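Local coordinates for protein C-C motif chemokine 1 (PDB 4OIJ) that attracts monocytes but not neutrophils as a secreted CC chemokine that binds the receptor CCR8, at residues F13-Q18 with C51-V56; E38-K43 with R61-L66. One frame throughout, in Å; residues are numbered along the deposited sequence.

Interaction 1: residues F13-Q18 with C51-V56; sequences FSFAEQ and CALDTV
Phe15 carries most of the contact between the irregular segment 13-18 and the end of strand 49-53, and its atoms can be followed outward. Phe15 CB lies 4.0 Å from Leu53 N; with CG anti to the carbonyl carbon (chi1 -52°) the ring is turned onto the strand. Phe15 CD1 comes closest, 3.4 Å from Leu53 N, with the peptide carbon of Ala52 beside it. One face of the Phe15 ring then receives Leu53 CB, 3.9 Å from the ring centroid and 14° off the normal, a CH-pi contact displaced toward the rim. Farther out, Phe15 CE2 and CZ both meet Leu53 CD1 at 4.1 Å, and the two side chains cross obliquely. An alanine here would lack the ring that lies on Leu53 CB and CD1, which would probably loosen the segment's hold on the strand end.

The backbone supplies the polar part. Ala16 N donates to Cys51 O over 3.0 Å, at 156° on the hydrogen, approaching above the carbonyl plane. A water accepts from Leu53 N (2.9 Å) and donates to Ala16 O, extending this link by one step. Cys51 is also tied by its disulfide to Cys12, just ahead of the segment, in the CC pair of the chemokine fold. One direct bond, one water bridge and a single ring imply a loop that crosses the strand end and is pinned at one point rather than paired along it, with a covalent tether close by.

Interaction 2: residues E38-K43 with R61-L66; sequences EGLIFK and RHRKML. With SO4 (sulfate ion), chain M; SO4 (sulfate ion), chain L; SO4 (sulfate ion), chain F.
Strand 39-44 and the end of helix 57-64 face each other without a backbone bond, their nearest CA atoms, those of Phe42 and Arg63, being 8.6 Å apart. Side chains fill that separation. CG of Phe42 lies anti to its carbonyl carbon (chi1 -69°), and the outer ring atoms reach the helix and the turn after it: Phe42 CZ is 3.7 Å from His62 CB on the helix, while Phe42 CE1 is 3.7 Å from Leu66 CD1 in the turn. Both partners cross the phenylalanine at about a right angle, and Arg63 N lies farther off, near the plane at the ring edge. Two residues earlier on the strand, Leu40 meets Arg63, which runs extended from CG to NE. Leu40 CD2 touches Arg63 CB at 4.0 Å, and Leu40 CD1 lies 3.6 Å from Arg63 NE; the leucine methyls press across the extended chain, against its methylenes and NE, at about a right angle.

His62 NE2 is hydrogen-bonded to Ile20 O, while CB of the same residue packs on Phe42. Arg61 takes no part in the strand contact: its NE reaches O2 of one sulfate (chain M) in a very short 2.5 Å bond, and its NH1 and NH2 share O1 of another (chain F) at 2.8 Å each. These ions probably come from the crystallisation liquor. Val59 and Trp58 also cover Phe42. A C-terminal helix packed by apolar side chains across a three-stranded antiparallel sheet is the hallmark of the chemokine fold.

Interaction 2 belongs to the core, with three of its five touching residues buried, whereas interaction 1 is only partly buried and lies farther from the centre of the chain. They share one sheet: strands 39-44 and 49-53 are antiparallel neighbours, and Leu40 N and Ala52 O, 2.7 Å apart, form a probable hydrogen bond between them. The two sets of packing also touch, since Phe15 CE1 lies 3.5 Å from Gly39 CA. Their chemistry follows position. The 13-18/51-56 contact combines an aromatic ring with peptide and water-mediated bonds along an outer strand of the chain's sheet, while 38-43/61-66 joins helix to sheet through side chains, without a hydrogen bond across.

Interaction 1: residues F13-Q18 with C51-V56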
loop_
_atom_site.group_PDB
_atom_site.type_symbol
_atom_site.label_atom_id
_atom_site.label_comp_id
_atom_site.label_asym_id
_atom_site.label_seq_id
_atom_site.Cartn_x
_atom_site.Cartn_y
_atom_site.Cartn_z
ATOM N N PHE A 13 -9.691 0.941 5.031
ATOM C CA PHE A 13 -10.509 0.966 6.256
ATOM C C PHE A 13 -11.481 2.177 6.251
ATOM O O PHE A 13 -12.315 2.293 7.139
ATOM C CB PHE A 13 -9.638 0.913 7.504
ATOM C CG PHE A 13 -8.757 -0.329 7.576
ATOM C CD1 PHE A 13 -9.319 -1.596 7.732
ATOM C CD2 PHE A 13 -7.374 -0.221 7.566
ATOM C CE1 PHE A 13 -8.517 -2.720 7.824
ATOM C CE2 PHE A 13 -6.577 -1.343 7.666
ATOM C CZ PHE A 13 -7.149 -2.588 7.791
ATOM N N SER A 14 -11.367 3.078 5.248
ATOM C CA SER A 14 -12.248 4.237 5.091
ATOM C C SER A 14 -12.592 4.294 3.613
ATOM O O SER A 14 -11.711 4.025 2.790
ATOM C CB SER A 14 -11.539 5.520 5.507
ATOM O OG SER A 14 -12.242 6.666 5.061
ATOM N N PHE A 15 -13.858 4.614 3.267
ATOM C CA PHE A 15 -14.283 4.616 1.862
ATOM C C PHE A 15 -14.873 5.931 1.369
ATOM O O PHE A 15 -15.451 6.715 2.154
ATOM C CB PHE A 15 -15.309 3.491 1.568
ATOM C CG PHE A 15 -14.901 2.106 1.995
ATOM C CD1 PHE A 15 -14.046 1.342 1.211
ATOM C CD2 PHE A 15 -15.386 1.553 3.173
ATOM C CE1 PHE A 15 -13.681 0.057 1.604
ATOM C CE2 PHE A 15 -15.013 0.267 3.571
ATOM C CZ PHE A 15 -14.157 -0.470 2.788
ATOM N N ALA A 16 -14.803 6.102 0.030
ATOM C CA ALA A 16 -15.360 7.238 -0.709
ATOM C C ALA A 16 -16.892 7.291 -0.604
ATOM O O ALA A 16 -17.586 6.376 -1.049
ATOM C CB ALA A 16 -14.938 7.172 -2.181
ATOM N N GLU A 17 -17.402 8.371 -0.022
ATOM C CA GLU A 17 -18.848 8.602 0.091
ATOM C C GLU A 17 -19.373 9.072 -1.268
ATOM O O GLU A 17 -20.187 8.384 -1.883
ATOM C CB GLU A 17 -19.202 9.656 1.178
ATOM C CG GLU A 17 -17.996 10.264 1.875
ATOM C CD GLU A 17 -17.720 11.753 1.758
ATOM O OE1 GLU A 17 -17.912 12.322 0.658
ATOM O OE2 GLU A 17 -17.197 12.324 2.744
ATOM N N GLN A 18 -18.888 10.231 -1.739
ATOM C CA GLN A 18 -19.306 10.830 -3.003
ATOM C C GLN A 18 -18.838 9.996 -4.207
ATOM O O GLN A 18 -17.772 9.387 -4.152
ATOM C CB GLN A 18 -18.784 12.279 -3.109
ATOM C CG GLN A 18 -19.575 13.150 -4.077
ATOM C CD GLN A 18 -18.961 14.521 -4.247
ATOM O OE1 GLN A 18 -19.469 15.520 -3.731
ATOM N NE2 GLN A 18 -17.878 14.612 -5.012
ATOM N N CYS A 51 -10.135 4.542 -2.017
ATOM C CA CYS A 51 -10.778 3.334 -1.541
ATOM C C CYS A 51 -12.249 3.499 -1.807
ATOM O O CYS A 51 -12.814 4.567 -1.557
ATOM C CB CYS A 51 -10.519 3.173 -0.057
ATOM S SG CYS A 51 -8.886 2.548 0.291
ATOM N N ALA A 52 -12.886 2.451 -2.276
ATOM C CA ALA A 52 -14.336 2.539 -2.505
ATOM C C ALA A 52 -14.891 1.184 -2.173
ATOM O O ALA A 52 -14.209 0.193 -2.394
ATOM C CB ALA A 52 -14.619 2.901 -3.957
ATOM N N LEU A 53 -16.065 1.140 -1.573
ATOM C CA LEU A 53 -16.706 -0.102 -1.130
ATOM C C LEU A 53 -17.469 -0.724 -2.300
ATOM O O LEU A 53 -18.393 -0.116 -2.831
ATOM C CB LEU A 53 -17.616 0.218 0.085
ATOM C CG LEU A 53 -18.519 -0.869 0.664
ATOM C CD1 LEU A 53 -17.740 -1.913 1.428
ATOM C CD2 LEU A 53 -19.471 -0.254 1.590
ATOM N N ASP A 54 -17.059 -1.931 -2.702
ATOM C CA ASP A 54 -17.599 -2.668 -3.854
ATOM C C ASP A 54 -19.070 -3.148 -3.769
ATOM O O ASP A 54 -19.592 -3.675 -4.753
ATOM C CB ASP A 54 -16.605 -3.769 -4.309
ATOM C CG ASP A 54 -16.955 -4.515 -5.585
ATOM O OD1 ASP A 54 -17.392 -3.858 -6.567
ATOM O OD2 ASP A 54 -16.794 -5.748 -5.607
ATOM N N THR A 55 -19.759 -2.925 -2.644
ATOM C CA THR A 55 -21.185 -3.295 -2.545
ATOM C C THR A 55 -22.046 -2.128 -3.000
ATOM O O THR A 55 -23.212 -2.318 -3.319
ATOM C CB THR A 55 -21.552 -3.837 -1.157
ATOM O OG1 THR A 55 -20.969 -3.015 -0.144
ATOM C CG2 THR A 55 -21.085 -5.260 -0.956
ATOM N N VAL A 56 -21.447 -0.920 -3.080
ATOM C CA VAL A 56 -22.108 0.320 -3.509
ATOM C C VAL A 56 -22.190 0.320 -5.051
ATOM O O VAL A 56 -21.186 0.082 -5.719
ATOM C CB VAL A 56 -21.360 1.566 -2.962
ATOM C CG1 VAL A 56 -22.103 2.851 -3.308
ATOM C CG2 VAL A 56 -21.137 1.467 -1.459
HETATM O O HOH W 1 -17.768 3.460 -1.984
#

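Interaction 2: residues E38-K43 with R61-L66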
loop_
_atom_site.group_PDB
_atom_site.type_symbol
_atom_site.label_atom_id
_atom_site.label_comp_id
_atom_site.label_asym_id
_atom_site.label_seq_id
_atom_site.Cartn_x
_atom_site.Cartn_y
_atom_site.Cartn_z
ATOM N N GLU A 38 -14.383 -5.985 1.408
ATOM C CA GLU A 38 -15.235 -5.583 0.272
ATOM C C GLU A 38 -14.874 -4.242 -0.365
ATOM O O GLU A 38 -15.699 -3.633 -1.041
ATOM C CB GLU A 38 -16.736 -5.633 0.640
ATOM C CG GLU A 38 -17.474 -6.834 0.067
ATOM C CD GLU A 38 -17.872 -6.769 -1.398
ATOM O OE1 GLU A 38 -17.620 -5.729 -2.050
ATOM O OE2 GLU A 38 -18.483 -7.748 -1.882
ATOM N N GLY A 39 -13.641 -3.806 -0.156
ATOM C CA GLY A 39 -13.138 -2.563 -0.709
ATOM C C GLY A 39 -12.442 -2.781 -2.027
ATOM O O GLY A 39 -11.959 -3.880 -2.311
ATOM N N LEU A 40 -12.391 -1.714 -2.825
ATOM C CA LEU A 40 -11.750 -1.628 -4.137
ATOM C C LEU A 40 -10.885 -0.364 -4.103
ATOM O O LEU A 40 -11.343 0.666 -3.585
ATOM C CB LEU A 40 -12.879 -1.376 -5.182
ATOM C CG LEU A 40 -12.797 -2.093 -6.506
ATOM C CD1 LEU A 40 -13.442 -3.463 -6.410
ATOM C CD2 LEU A 40 -13.515 -1.317 -7.572
ATOM N N ILE A 41 -9.688 -0.392 -4.689
ATOM C CA ILE A 41 -8.902 0.834 -4.775
ATOM C C ILE A 41 -8.982 1.366 -6.226
ATOM O O ILE A 41 -8.714 0.618 -7.171
ATOM C CB ILE A 41 -7.431 0.607 -4.348
ATOM C CG1 ILE A 41 -7.343 -0.039 -2.944
ATOM C CG2 ILE A 41 -6.590 1.906 -4.454
ATOM C CD1 ILE A 41 -5.995 -0.918 -2.800
ATOM N N PHE A 42 -9.351 2.642 -6.399
ATOM C CA PHE A 42 -9.295 3.265 -7.698
ATOM C C PHE A 42 -8.032 4.124 -7.723
ATOM O O PHE A 42 -7.801 4.911 -6.795
ATOM C CB PHE A 42 -10.513 4.165 -7.945
ATOM C CG PHE A 42 -11.821 3.438 -8.108
ATOM C CD1 PHE A 42 -12.004 2.529 -9.152
ATOM C CD2 PHE A 42 -12.911 3.742 -7.293
ATOM C CE1 PHE A 42 -13.241 1.908 -9.350
ATOM C CE2 PHE A 42 -14.150 3.132 -7.500
ATOM C CZ PHE A 42 -14.306 2.210 -8.517
ATOM N N LYS A 43 -7.230 3.991 -8.782
ATOM C CA LYS A 43 -6.039 4.820 -8.973
ATOM C C LYS A 43 -6.507 6.026 -9.722
ATOM O O LYS A 43 -7.150 5.880 -10.754
ATOM C CB LYS A 43 -4.952 4.080 -9.772
ATOM C CG LYS A 43 -3.648 4.875 -9.899
ATOM C CD LYS A 43 -2.623 4.253 -10.854
ATOM C CE LYS A 43 -1.259 4.865 -10.640
ATOM N NZ LYS A 43 -1.230 6.312 -10.987
ATOM N N ARG A 61 -20.204 -0.455 -11.289
ATOM C CA ARG A 61 -20.328 0.001 -12.675
ATOM C C ARG A 61 -19.036 0.636 -13.181
ATOM O O ARG A 61 -18.706 0.468 -14.349
ATOM C CB ARG A 61 -21.527 0.950 -12.865
ATOM C CG ARG A 61 -22.826 0.421 -12.253
ATOM C CD ARG A 61 -24.041 1.199 -12.668
ATOM N NE ARG A 61 -24.049 2.589 -12.210
ATOM C CZ ARG A 61 -24.506 3.001 -11.032
ATOM N NH1 ARG A 61 -24.947 2.123 -10.138
ATOM N NH2 ARG A 61 -24.531 4.295 -10.740
ATOM N N HIS A 62 -18.304 1.358 -12.302
ATOM C CA HIS A 62 -17.009 1.977 -12.611
ATOM C C HIS A 62 -15.974 0.863 -12.855
ATOM O O HIS A 62 -15.218 0.934 -13.827
ATOM C CB HIS A 62 -16.544 2.879 -11.442
ATOM C CG HIS A 62 -17.138 4.263 -11.414
ATOM N ND1 HIS A 62 -18.369 4.545 -11.982
ATOM C CD2 HIS A 62 -16.663 5.391 -10.835
ATOM C CE1 HIS A 62 -18.585 5.835 -11.761
ATOM N NE2 HIS A 62 -17.591 6.384 -11.069
ATOM N N ARG A 63 -15.983 -0.185 -11.997
ATOM C CA ARG A 63 -15.079 -1.345 -12.049
ATOM C C ARG A 63 -15.135 -2.045 -13.396
ATOM O O ARG A 63 -14.092 -2.434 -13.929
ATOM C CB ARG A 63 -15.423 -2.336 -10.913
ATOM C CG ARG A 63 -14.452 -3.504 -10.769
ATOM C CD ARG A 63 -14.960 -4.555 -9.802
ATOM N NE ARG A 63 -13.890 -5.463 -9.388
ATOM C CZ ARG A 63 -13.976 -6.791 -9.408
ATOM N NH1 ARG A 63 -15.093 -7.385 -9.816
ATOM N NH2 ARG A 63 -12.949 -7.534 -9.018
ATOM N N LYS A 64 -16.356 -2.197 -13.948
ATOM C CA LYS A 64 -16.599 -2.852 -15.239
ATOM C C LYS A 64 -16.019 -2.070 -16.422
ATOM O O LYS A 64 -15.708 -2.668 -17.444
ATOM C CB LYS A 64 -18.104 -3.096 -15.450
ATOM C CG LYS A 64 -18.669 -4.236 -14.607
ATOM C CD LYS A 64 -19.955 -4.803 -15.209
ATOM C CE LYS A 64 -20.306 -6.158 -14.636
ATOM N NZ LYS A 64 -21.417 -6.803 -15.382
ATOM N N MET A 65 -15.882 -0.742 -16.282
ATOM C CA MET A 65 -15.389 0.151 -17.332
ATOM C C MET A 65 -13.902 0.525 -17.210
ATOM O O MET A 65 -13.429 1.415 -17.921
ATOM C CB MET A 65 -16.293 1.387 -17.431
ATOM C CG MET A 65 -17.730 1.030 -17.741
ATOM S SD MET A 65 -18.731 2.492 -17.976
ATOM C CE MET A 65 -20.215 2.029 -17.020
ATOM N N LEU A 66 -13.170 -0.175 -16.317
ATOM C CA LEU A 66 -11.743 0.026 -16.084
ATOM C C LEU A 66 -10.958 -1.277 -16.188
ATOM O O LEU A 66 -11.532 -2.361 -16.076
ATOM C CB LEU A 66 -11.495 0.621 -14.687
ATOM C CG LEU A 66 -12.012 2.026 -14.418
ATOM C CD1 LEU A 66 -12.196 2.252 -12.870
ATOM C CD2 LEU A 66 -11.151 3.093 -15.140
HETATM S S SO4 M . -22.665 5.457 -13.675
HETATM O O1 SO4 M . -23.196 5.895 -12.366
HETATM O O2 SO4 M . -22.768 4.004 -13.775
HETATM O O3 SO4 M . -23.445 6.071 -14.764
HETATM O O4 SO4 M . -21.250 5.888 -13.826
HETATM S S SO4 L . -14.085 -9.015 -0.692
HETATM O O1 SO4 L . -15.367 -9.066 -1.407
HETATM O O2 SO4 L . -14.312 -8.792 0.746
HETATM O O3 SO4 L . -13.383 -10.286 -0.881
HETATM O O4 SO4 L . -13.255 -7.936 -1.251
HETATM S S SO4 F . -25.376 4.684 -7.117
HETATM O O1 SO4 F . -25.866 4.002 -8.323
HETATM O O2 SO4 F . -24.557 3.757 -6.326
HETATM O O3 SO4 F . -24.606 5.901 -7.491
HETATM O O4 SO4 F . -26.551 5.126 -6.309
#